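Long-range contacts in major capsid protein P2 (Pseudoalteromonas phage pm2, PDB 2VVF), which forms the capsid shell of a lipid-containing marine bacteriophage as a double jelly-roll homotrimer: residues E30-R35 with F83-P88; R102-G107 with W143-R148; R171-H176 with E259-W264. One frame throughout, in Å; residues are numbered along the deposited sequence.

Contact 1. Residues E30-R35 with F83-P88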
loop_
_atom_site.group_PDB
_atom_site.type_symbol
_atom_site.label_atom_id
_atom_site.label_comp_id
_atom_site.label_asym_id
_atom_site.label_seq_id
_atom_site.Cartn_x
_atom_site.Cartn_y
_atom_site.Cartn_z
ATOM N N GLU A 30 -11.749 3.185 -17.337
ATOM C CA GLU A 30 -10.780 2.700 -16.363
ATOM C C GLU A 30 -11.332 1.489 -15.620
ATOM O O GLU A 30 -10.626 0.499 -15.411
ATOM C CB GLU A 30 -10.430 3.808 -15.371
ATOM C CG GLU A 30 -10.075 5.130 -16.027
ATOM C CD GLU A 30 -9.407 6.093 -15.068
ATOM O OE1 GLU A 30 -9.574 5.925 -13.842
ATOM O OE2 GLU A 30 -8.715 7.020 -15.539
ATOM N N VAL A 31 -12.597 1.577 -15.224
ATOM C CA VAL A 31 -13.262 0.492 -14.510
ATOM C C VAL A 31 -14.738 0.426 -14.877
ATOM O O VAL A 31 -15.382 1.453 -15.098
ATOM C CB VAL A 31 -13.094 0.619 -12.982
ATOM C CG1 VAL A 31 -13.635 -0.619 -12.286
ATOM C CG2 VAL A 31 -11.637 0.852 -12.614
ATOM N N ILE A 32 -15.268 -0.791 -14.930
ATOM C CA ILE A 32 -16.678 -1.007 -15.226
ATOM C C ILE A 32 -17.277 -1.892 -14.136
ATOM O O ILE A 32 -16.911 -3.060 -13.997
ATOM C CB ILE A 32 -16.886 -1.606 -16.632
ATOM C CG1 ILE A 32 -16.700 -0.524 -17.700
ATOM C CG2 ILE A 32 -18.266 -2.241 -16.741
ATOM C CD1 ILE A 32 -16.513 -1.068 -19.100
ATOM N N ASP A 33 -18.174 -1.315 -13.341
ATOM C CA ASP A 33 -18.810 -2.043 -12.249
ATOM C C ASP A 33 -20.114 -2.693 -12.696
ATOM O O ASP A 33 -21.084 -2.008 -13.015
ATOM C CB ASP A 33 -19.053 -1.117 -11.055
ATOM C CG ASP A 33 -17.806 -0.352 -10.646
ATOM O OD1 ASP A 33 -16.724 -0.971 -10.564
ATOM O OD2 ASP A 33 -17.905 0.871 -10.412
ATOM N N LEU A 34 -20.131 -4.021 -12.715
ATOM C CA LEU A 34 -21.314 -4.762 -13.129
ATOM C C LEU A 34 -22.081 -5.324 -11.938
ATOM O O LEU A 34 -21.587 -6.195 -11.223
ATOM C CB LEU A 34 -20.937 -5.889 -14.095
ATOM C CG LEU A 34 -22.078 -6.807 -14.544
ATOM C CD1 LEU A 34 -23.066 -6.052 -15.418
ATOM C CD2 LEU A 34 -21.533 -8.029 -15.270
ATOM N N ARG A 35 -23.293 -4.821 -11.737
ATOM C CA ARG A 35 -24.145 -5.278 -10.648
ATOM C C ARG A 35 -25.028 -6.415 -11.150
ATOM O O ARG A 35 -25.601 -6.332 -12.234
ATOM C CB ARG A 35 -25.008 -4.124 -10.127
ATOM C CG ARG A 35 -25.835 -4.468 -8.898
ATOM C CD ARG A 35 -26.525 -3.236 -8.336
ATOM N NE ARG A 35 -25.621 -2.410 -7.539
ATOM C CZ ARG A 35 -25.118 -2.771 -6.363
ATOM N NH1 ARG A 35 -25.425 -3.950 -5.842
ATOM N NH2 ARG A 35 -24.307 -1.955 -5.708
ATOM N N PHE A 83 -14.651 -4.697 -13.731
ATOM C CA PHE A 83 -13.690 -4.968 -14.789
ATOM C C PHE A 83 -12.589 -3.939 -14.614
ATOM O O PHE A 83 -12.752 -2.779 -14.994
ATOM C CB PHE A 83 -14.335 -4.781 -16.164
ATOM C CG PHE A 83 -15.255 -5.898 -16.566
ATOM C CD1 PHE A 83 -14.831 -6.884 -17.441
ATOM C CD2 PHE A 83 -16.557 -5.944 -16.093
ATOM C CE1 PHE A 83 -15.684 -7.906 -17.820
ATOM C CE2 PHE A 83 -17.412 -6.962 -16.472
ATOM C CZ PHE A 83 -16.974 -7.942 -17.336
ATOM N N HIS A 84 -11.488 -4.349 -13.996
ATOM C CA HIS A 84 -10.374 -3.441 -13.756
ATOM C C HIS A 84 -9.432 -3.374 -14.951
ATOM O O HIS A 84 -8.523 -4.195 -15.082
ATOM C CB HIS A 84 -9.597 -3.860 -12.507
ATOM C CG HIS A 84 -10.356 -3.674 -11.230
ATOM N ND1 HIS A 84 -10.274 -2.523 -10.477
ATOM C CD2 HIS A 84 -11.201 -4.498 -10.568
ATOM C CE1 HIS A 84 -11.042 -2.642 -9.410
ATOM N NE2 HIS A 84 -11.617 -3.832 -9.441
ATOM N N PHE A 85 -9.642 -2.388 -15.817
ATOM C CA PHE A 85 -8.774 -2.212 -16.973
ATOM C C PHE A 85 -7.487 -1.568 -16.483
ATOM O O PHE A 85 -6.387 -2.021 -16.801
ATOM C CB PHE A 85 -9.464 -1.371 -18.044
ATOM C CG PHE A 85 -10.698 -2.018 -18.597
ATOM C CD1 PHE A 85 -10.602 -3.141 -19.399
ATOM C CD2 PHE A 85 -11.955 -1.557 -18.248
ATOM C CE1 PHE A 85 -11.735 -3.766 -19.882
ATOM C CE2 PHE A 85 -13.093 -2.176 -18.727
ATOM C CZ PHE A 85 -12.983 -3.283 -19.544
ATOM N N VAL A 86 -7.638 -0.555 -15.640
ATOM C CA VAL A 86 -6.494 0.090 -15.017
ATOM C C VAL A 86 -6.022 -0.871 -13.929
ATOM O O VAL A 86 -6.820 -1.328 -13.108
ATOM C CB VAL A 86 -6.890 1.452 -14.412
ATOM C CG1 VAL A 86 -5.863 1.903 -13.383
ATOM C CG2 VAL A 86 -7.062 2.494 -15.507
ATOM N N ARG A 87 -4.736 -1.212 -13.948
ATOM C CA ARG A 87 -4.184 -2.137 -12.962
ATOM C C ARG A 87 -3.611 -1.393 -11.759
ATOM O O ARG A 87 -2.536 -0.801 -11.830
ATOM C CB ARG A 87 -3.140 -3.049 -13.611
ATOM C CG ARG A 87 -3.684 -3.828 -14.805
ATOM C CD ARG A 87 -2.669 -4.820 -15.341
ATOM N NE ARG A 87 -2.409 -5.901 -14.395
ATOM C CZ ARG A 87 -2.655 -7.185 -14.637
ATOM N NH1 ARG A 87 -3.168 -7.557 -15.801
ATOM N NH2 ARG A 87 -2.384 -8.098 -13.715
ATOM N N PRO A 88 -4.357 -1.418 -10.659
ATOM C CA PRO A 88 -3.987 -0.713 -9.431
ATOM C C PRO A 88 -2.689 -1.180 -8.770
ATOM O O PRO A 88 -2.101 -0.452 -7.969
ATOM C CB PRO A 88 -5.172 -0.989 -8.496
ATOM C CG PRO A 88 -6.289 -1.460 -9.387
ATOM C CD PRO A 88 -5.615 -2.170 -10.512
#

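Contact 2. Residues R102-G107 with W143-R148. With CA (calcium ion), chain G.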
loop_
_atom_site.group_PDB
_atom_site.type_symbol
_atom_site.label_atom_id
_atom_site.label_comp_id
_atom_site.label_asym_id
_atom_site.label_seq_id
_atom_site.Cartn_x
_atom_site.Cartn_y
_atom_site.Cartn_z
ATOM N N ARG A 102 -2.632 3.487 -14.979
ATOM C CA ARG A 102 -3.592 4.043 -15.931
ATOM C C ARG A 102 -3.291 3.638 -17.370
ATOM O O ARG A 102 -4.166 3.691 -18.234
ATOM C CB ARG A 102 -3.634 5.570 -15.816
ATOM C CG ARG A 102 -3.933 6.085 -14.415
ATOM C CD ARG A 102 -3.650 7.573 -14.304
ATOM N NE ARG A 102 -4.431 8.199 -13.243
ATOM C CZ ARG A 102 -4.234 9.438 -12.804
ATOM N NH1 ARG A 102 -4.991 9.927 -11.832
ATOM N NH2 ARG A 102 -3.276 10.184 -13.337
ATOM N N MET A 103 -2.051 3.236 -17.625
ATOM C CA MET A 103 -1.640 2.835 -18.965
ATOM C C MET A 103 -2.405 1.619 -19.482
ATOM O O MET A 103 -2.337 1.290 -20.665
ATOM C CB MET A 103 -0.131 2.581 -19.006
ATOM C CG MET A 103 0.273 1.268 -19.651
ATOM S SD MET A 103 2.071 1.072 -19.713
ATOM C CE MET A 103 2.233 -0.677 -19.365
ATOM N N PHE A 104 -3.146 0.962 -18.594
ATOM C CA PHE A 104 -3.917 -0.219 -18.969
ATOM C C PHE A 104 -5.389 0.095 -19.207
ATOM O O PHE A 104 -6.162 -0.784 -19.592
ATOM C CB PHE A 104 -3.780 -1.309 -17.907
ATOM C CG PHE A 104 -2.425 -1.952 -17.872
ATOM C CD1 PHE A 104 -2.153 -3.066 -18.645
ATOM C CD2 PHE A 104 -1.423 -1.440 -17.068
ATOM C CE1 PHE A 104 -0.906 -3.658 -18.616
ATOM C CE2 PHE A 104 -0.174 -2.029 -17.033
ATOM C CZ PHE A 104 0.085 -3.139 -17.806
ATOM N N ALA A 105 -5.774 1.347 -18.978
ATOM C CA ALA A 105 -7.157 1.769 -19.167
ATOM C C ALA A 105 -7.645 1.464 -20.581
ATOM O O ALA A 105 -6.863 1.472 -21.535
ATOM C CB ALA A 105 -7.314 3.248 -18.854
ATOM N N LEU A 106 -8.941 1.197 -20.710
ATOM C CA LEU A 106 -9.529 0.880 -22.005
ATOM C C LEU A 106 -9.907 2.122 -22.806
ATOM O O LEU A 106 -11.045 2.589 -22.743
ATOM C CB LEU A 106 -10.752 -0.022 -21.831
ATOM C CG LEU A 106 -11.526 -0.371 -23.104
ATOM C CD1 LEU A 106 -10.594 -0.957 -24.153
ATOM C CD2 LEU A 106 -12.659 -1.334 -22.790
ATOM N N GLY A 107 -8.951 2.641 -23.570
ATOM C CA GLY A 107 -9.204 3.798 -24.419
ATOM C C GLY A 107 -10.050 3.315 -25.590
ATOM O O GLY A 107 -9.915 2.170 -26.022
ATOM N N TRP A 143 -2.029 0.081 -24.785
ATOM C CA TRP A 143 -1.670 -1.043 -23.921
ATOM C C TRP A 143 -2.879 -1.610 -23.184
ATOM O O TRP A 143 -3.516 -0.916 -22.393
ATOM C CB TRP A 143 -0.588 -0.630 -22.920
ATOM C CG TRP A 143 0.792 -1.013 -23.352
ATOM C CD1 TRP A 143 1.669 -0.250 -24.069
ATOM C CD2 TRP A 143 1.437 -2.275 -23.142
ATOM N NE1 TRP A 143 2.825 -0.956 -24.307
ATOM C CE2 TRP A 143 2.706 -2.203 -23.751
ATOM C CE3 TRP A 143 1.069 -3.454 -22.487
ATOM C CZ2 TRP A 143 3.607 -3.264 -23.723
ATOM C CZ3 TRP A 143 1.964 -4.508 -22.466
ATOM C CH2 TRP A 143 3.219 -4.404 -23.078
ATOM N N LEU A 144 -3.179 -2.878 -23.439
ATOM C CA LEU A 144 -4.317 -3.540 -22.813
ATOM C C LEU A 144 -3.941 -4.935 -22.325
ATOM O O LEU A 144 -3.000 -5.546 -22.826
ATOM C CB LEU A 144 -5.464 -3.660 -23.822
ATOM C CG LEU A 144 -6.615 -2.651 -23.768
ATOM C CD1 LEU A 144 -6.177 -1.343 -23.143
ATOM C CD2 LEU A 144 -7.183 -2.420 -25.160
ATOM N N THR A 145 -4.704 -5.441 -21.359
ATOM C CA THR A 145 -4.509 -6.792 -20.842
ATOM C C THR A 145 -5.393 -7.716 -21.673
ATOM O O THR A 145 -6.580 -7.444 -21.858
ATOM C CB THR A 145 -4.881 -6.889 -19.349
ATOM O OG1 THR A 145 -3.973 -6.101 -18.571
ATOM C CG2 THR A 145 -4.822 -8.334 -18.879
ATOM N N MET A 146 -4.813 -8.790 -22.197
ATOM C CA MET A 146 -5.567 -9.724 -23.025
ATOM C C MET A 146 -5.601 -11.120 -22.418
ATOM O O MET A 146 -4.689 -11.919 -22.619
ATOM C CB MET A 146 -4.998 -9.763 -24.445
ATOM C CG MET A 146 -5.186 -8.463 -25.206
ATOM S SD MET A 146 -3.827 -8.104 -26.323
ATOM C CE MET A 146 -4.036 -6.326 -26.557
ATOM N N ARG A 147 -6.659 -11.397 -21.666
ATOM C CA ARG A 147 -6.828 -12.687 -21.006
ATOM C C ARG A 147 -7.260 -13.753 -22.011
ATOM O O ARG A 147 -8.320 -13.643 -22.629
ATOM C CB ARG A 147 -7.857 -12.563 -19.882
ATOM C CG ARG A 147 -7.929 -13.754 -18.947
ATOM C CD ARG A 147 -9.245 -13.749 -18.179
ATOM N NE ARG A 147 -9.198 -14.590 -16.987
ATOM C CZ ARG A 147 -9.656 -15.836 -16.937
ATOM N NH1 ARG A 147 -10.193 -16.389 -18.015
ATOM N NH2 ARG A 147 -9.573 -16.530 -15.810
ATOM N N ARG A 148 -6.427 -14.777 -22.175
ATOM C CA ARG A 148 -6.709 -15.855 -23.120
ATOM C C ARG A 148 -6.919 -17.199 -22.429
ATOM O O ARG A 148 -6.299 -17.492 -21.406
ATOM C CB ARG A 148 -5.607 -15.959 -24.175
ATOM C CG ARG A 148 -5.614 -14.828 -25.188
ATOM C CD ARG A 148 -7.035 -14.391 -25.523
ATOM N NE ARG A 148 -7.077 -13.021 -26.028
ATOM C CZ ARG A 148 -6.711 -12.665 -27.254
ATOM N NH1 ARG A 148 -6.285 -13.580 -28.112
ATOM N NH2 ARG A 148 -6.773 -11.394 -27.623
HETATM CA CA CA G . -4.631 1.580 -22.731
HETATM O O HOH W 1 -6.261 -3.301 -19.640
#

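Contact 3. Residues R171-H176 with E259-W264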
loop_
_atom_site.group_PDB
_atom_site.type_symbol
_atom_site.label_atom_id
_atom_site.label_comp_id
_atom_site.label_asym_id
_atom_site.label_seq_id
_atom_site.Cartn_x
_atom_site.Cartn_y
_atom_site.Cartn_z
ATOM N N ARG A 171 3.708 -9.343 -24.214
ATOM C CA ARG A 171 4.300 -9.815 -22.968
ATOM C C ARG A 171 3.336 -10.748 -22.251
ATOM O O ARG A 171 2.156 -10.815 -22.590
ATOM C CB ARG A 171 4.618 -8.636 -22.045
ATOM C CG ARG A 171 5.580 -7.613 -22.619
ATOM C CD ARG A 171 6.087 -6.688 -21.524
ATOM N NE ARG A 171 7.392 -6.113 -21.840
ATOM C CZ ARG A 171 8.524 -6.450 -21.230
ATOM N NH1 ARG A 171 8.519 -7.365 -20.270
ATOM N NH2 ARG A 171 9.663 -5.872 -21.582
ATOM N N ILE A 172 3.843 -11.448 -21.245
ATOM C CA ILE A 172 3.021 -12.338 -20.440
ATOM C C ILE A 172 3.133 -11.917 -18.983
ATOM O O ILE A 172 4.205 -12.004 -18.385
ATOM C CB ILE A 172 3.412 -13.814 -20.625
ATOM C CG1 ILE A 172 3.146 -14.257 -22.066
ATOM C CG2 ILE A 172 2.638 -14.691 -19.648
ATOM C CD1 ILE A 172 3.590 -15.672 -22.356
ATOM N N ALA A 173 2.031 -11.424 -18.430
ATOM C CA ALA A 173 2.011 -10.974 -17.045
ATOM C C ALA A 173 1.963 -12.155 -16.085
ATOM O O ALA A 173 2.646 -12.160 -15.060
ATOM C CB ALA A 173 0.828 -10.044 -16.806
ATOM N N ALA A 174 1.150 -13.153 -16.418
ATOM C CA ALA A 174 1.015 -14.327 -15.569
ATOM C C ALA A 174 0.384 -15.510 -16.287
ATOM O O ALA A 174 -0.217 -15.362 -17.347
ATOM C CB ALA A 174 0.219 -13.982 -14.321
ATOM N N ILE A 175 0.528 -16.687 -15.689
ATOM C CA ILE A 175 -0.054 -17.911 -16.222
ATOM C C ILE A 175 -0.732 -18.639 -15.068
ATOM O O ILE A 175 -0.120 -18.869 -14.028
ATOM C CB ILE A 175 1.009 -18.799 -16.890
ATOM C CG1 ILE A 175 1.637 -18.080 -18.085
ATOM C CG2 ILE A 175 0.401 -20.126 -17.321
ATOM C CD1 ILE A 175 2.957 -18.681 -18.530
ATOM N N HIS A 176 -2.005 -18.966 -15.239
ATOM C CA HIS A 176 -2.751 -19.651 -14.191
ATOM C C HIS A 176 -3.174 -21.047 -14.622
ATOM O O HIS A 176 -3.971 -21.204 -15.543
ATOM C CB HIS A 176 -3.980 -18.835 -13.783
ATOM C CG HIS A 176 -3.689 -17.389 -13.534
ATOM N ND1 HIS A 176 -3.281 -16.913 -12.307
ATOM C CD2 HIS A 176 -3.743 -16.314 -14.355
ATOM C CE1 HIS A 176 -3.096 -15.607 -12.383
ATOM N NE2 HIS A 176 -3.371 -15.220 -13.615
ATOM N N GLU A 259 -2.366 -14.342 -19.200
ATOM C CA GLU A 259 -2.618 -12.909 -19.236
ATOM C C GLU A 259 -1.577 -12.229 -20.116
ATOM O O GLU A 259 -0.463 -11.951 -19.674
ATOM C CB GLU A 259 -2.572 -12.321 -17.825
ATOM C CG GLU A 259 -3.726 -12.748 -16.937
ATOM C CD GLU A 259 -3.705 -12.060 -15.587
ATOM O OE1 GLU A 259 -4.041 -10.858 -15.525
ATOM O OE2 GLU A 259 -3.343 -12.717 -14.589
ATOM N N TYR A 260 -1.939 -11.987 -21.370
ATOM C CA TYR A 260 -1.039 -11.336 -22.310
ATOM C C TYR A 260 -1.140 -9.823 -22.160
ATOM O O TYR A 260 -2.070 -9.311 -21.538
ATOM C CB TYR A 260 -1.382 -11.736 -23.748
ATOM C CG TYR A 260 -1.028 -13.164 -24.096
ATOM C CD1 TYR A 260 0.258 -13.504 -24.495
ATOM C CD2 TYR A 260 -1.989 -14.168 -24.051
ATOM C CE1 TYR A 260 0.578 -14.807 -24.826
ATOM C CE2 TYR A 260 -1.675 -15.472 -24.380
ATOM C CZ TYR A 260 -0.392 -15.786 -24.764
ATOM O OH TYR A 260 -0.079 -17.084 -25.090
ATOM N N MET A 261 -0.182 -9.115 -22.746
ATOM C CA MET A 261 -0.155 -7.660 -22.702
ATOM C C MET A 261 0.504 -7.127 -23.968
ATOM O O MET A 261 1.455 -7.716 -24.478
ATOM C CB MET A 261 0.640 -7.176 -21.486
ATOM C CG MET A 261 -0.052 -7.368 -20.150
ATOM S SD MET A 261 0.985 -6.810 -18.782
ATOM C CE MET A 261 2.573 -7.478 -19.265
ATOM N N GLY A 262 0.010 -5.997 -24.459
ATOM C CA GLY A 262 0.570 -5.384 -25.654
ATOM C C GLY A 262 -0.324 -4.249 -26.146
ATOM O O GLY A 262 -1.444 -4.091 -25.681
ATOM N N VAL A 263 0.192 -3.451 -27.067
ATOM C CA VAL A 263 -0.534 -2.343 -27.674
ATOM C C VAL A 263 -1.538 -2.955 -28.631
ATOM O O VAL A 263 -1.177 -3.661 -29.582
ATOM C CB VAL A 263 0.422 -1.365 -28.421
ATOM C CG1 VAL A 263 -0.346 -0.293 -29.137
ATOM C CG2 VAL A 263 1.470 -0.778 -27.476
ATOM N N TRP A 264 -2.807 -2.707 -28.345
ATOM C CA TRP A 264 -3.875 -3.240 -29.163
ATOM C C TRP A 264 -3.748 -2.806 -30.615
ATOM O O TRP A 264 -3.498 -1.638 -30.915
ATOM C CB TRP A 264 -5.239 -2.842 -28.606
ATOM C CG TRP A 264 -6.374 -3.515 -29.315
ATOM C CD1 TRP A 264 -6.867 -4.765 -29.073
ATOM C CD2 TRP A 264 -7.138 -2.987 -30.409
ATOM N NE1 TRP A 264 -7.900 -5.042 -29.937
ATOM C CE2 TRP A 264 -8.087 -3.967 -30.766
ATOM C CE3 TRP A 264 -7.118 -1.778 -31.113
ATOM C CZ2 TRP A 264 -9.006 -3.776 -31.796
ATOM C CZ3 TRP A 264 -8.031 -1.591 -32.136
ATOM C CH2 TRP A 264 -8.961 -2.585 -32.468
#

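Contact 1. Residues E30-R35 with F83-P88
I32 and F83 form a hydrogen-bonded antiparallel pair where strand 28-37 meets the end of strand 80-84, a buried sheet contact within the N-terminal jelly roll. I32 N donates to F83 O (3.2 Å) and F83 N donates to I32 O (2.8 Å). One step on, V31 and H84 are a non-hydrogen-bonded pair, with V31 CA bringing its hydrogen to F83 O. Past H84 the regular pairing ends: the chain leaves the strand at F85, and E30 O takes two donors, F85 N and V86 N, the latter 3.2 Å from E30 O, in the carbonyl plane on a lone pair. E30 and V31 both oppose Q134 of strand 128-136, a classic beta bulge. On the face of I32 and F83, I32 CB lies 4.1 Å from F83 CB. The carbonyl oxygen of I32 sits at the edge of the F83 ring, in its plane. A chi2 of 164° extends I32 CD1 away from the backbone, to 3.6 Å from F85 CE2. On the other face V31 CG1 stands over the H84 ring, offset toward its rim, and Q209 of a second subunit packs on V31 and H84. The carboxylate of E30 turns elsewhere, to a salt bridge with R2. Beyond the pairs E30 and V86 lie side by side, CB of E30 3.6 Å from CG2 of V86.

Contact 2. Residues R102-G107 with W143-R148
A105 and W143 are joined by a calcium ion rather than by direct hydrogen bonds. A105 O binds the metal at 2.5 Å and W143 O binds calcium at 2.8 Å; the carbonyl of P141 is the third protein ligand. A105 O is presented by the chain as it leaves a type I turn, R102 to A105, closed by a bond from A105 N to R102 O. The nearby cation may ease the close approach of M103 O and W143 O, two acceptors 3.0 Å apart. A further polar link is weaker in kind: the hydrogen on F104 CA points at W143 O. A water accepts from T145 N and lies close to F104 O. Aromatic contacts come next. M103 and W143 run side by side, CG of M103 3.9 Å from CB of W143, and M103 CE stands over one face of the indole, toward its rim. M103 SD, 4.7 Å from the centroid of the five-membered ring of W143 and oblique to it, makes a Met-aromatic contact. F104 CD1 meets T145 OG1 at 3.5 Å, while that hydroxyl also bonds R87. Aliphatic packing sets CD2 of L144 on CD1 of L106 at 3.8 Å. The whole is a metal site built from backbone carbonyls, here joining a loop of the N-terminal jelly roll to the first strand of the C-terminal one.

Contact 3. Residues R171-H176 with E259-W264
H176 NE2 donates to E259 OE2 across 2.7 Å in a nearly straight bond (175° at the hydrogen). The oxygen lies in the imidazole plane and is met on its anti side. H176 ND1 is bonded to T220 OG1, so both ring nitrogens are engaged. These two residues sit on strands 171-178 and 252-263, antiparallel neighbours in the C-terminal jelly roll. R171 and M261 exchange two backbone bonds, the R171 N to M261 O one 2.8 Å long. A173 N meets E259 O at 2.8 Å, nearly along the C=O axis, and E259 N reaches A174 O. A173 takes helix-like backbone angles (phi -76°, psi -42°), breaking the extended run. Around this frame, M261 SD lies 3.8 Å from A173 CB, and the bend of M261 at chi3 brings its CE to 3.6 Å from R171 CB. On the opposite face I172 and Y260 point the same way, with CG1 of I172 3.8 Å from CE1 of Y260; the Y260 hydroxyl bonds P165 O. The buried E259 carboxylate, with the H176 N-H at OE2 and R87 weakly placed at OE1, would probably stay ionised.

In the fold
From the N terminus, contact 1 closes a loop of 47 residues within the first jelly roll, and contact 2 then closes one of 35 that crosses into the second. Contact 3 closes 82 residues within the second. The three lie in series, none nested or crossed. Strand 28-37 also pairs with 106-107, so segment 102-107 shares a sheet with contact 1, while 143-148 belongs to that of contact 3, strand 143-154 pairing with 252-263 through M146 N to Y260 O and L144 N to G262 O. R87, at the end of contact 1, reaches T145 of contact 2 in a probable hydrogen bond and E259 of contact 3 in a long, weak ion pair.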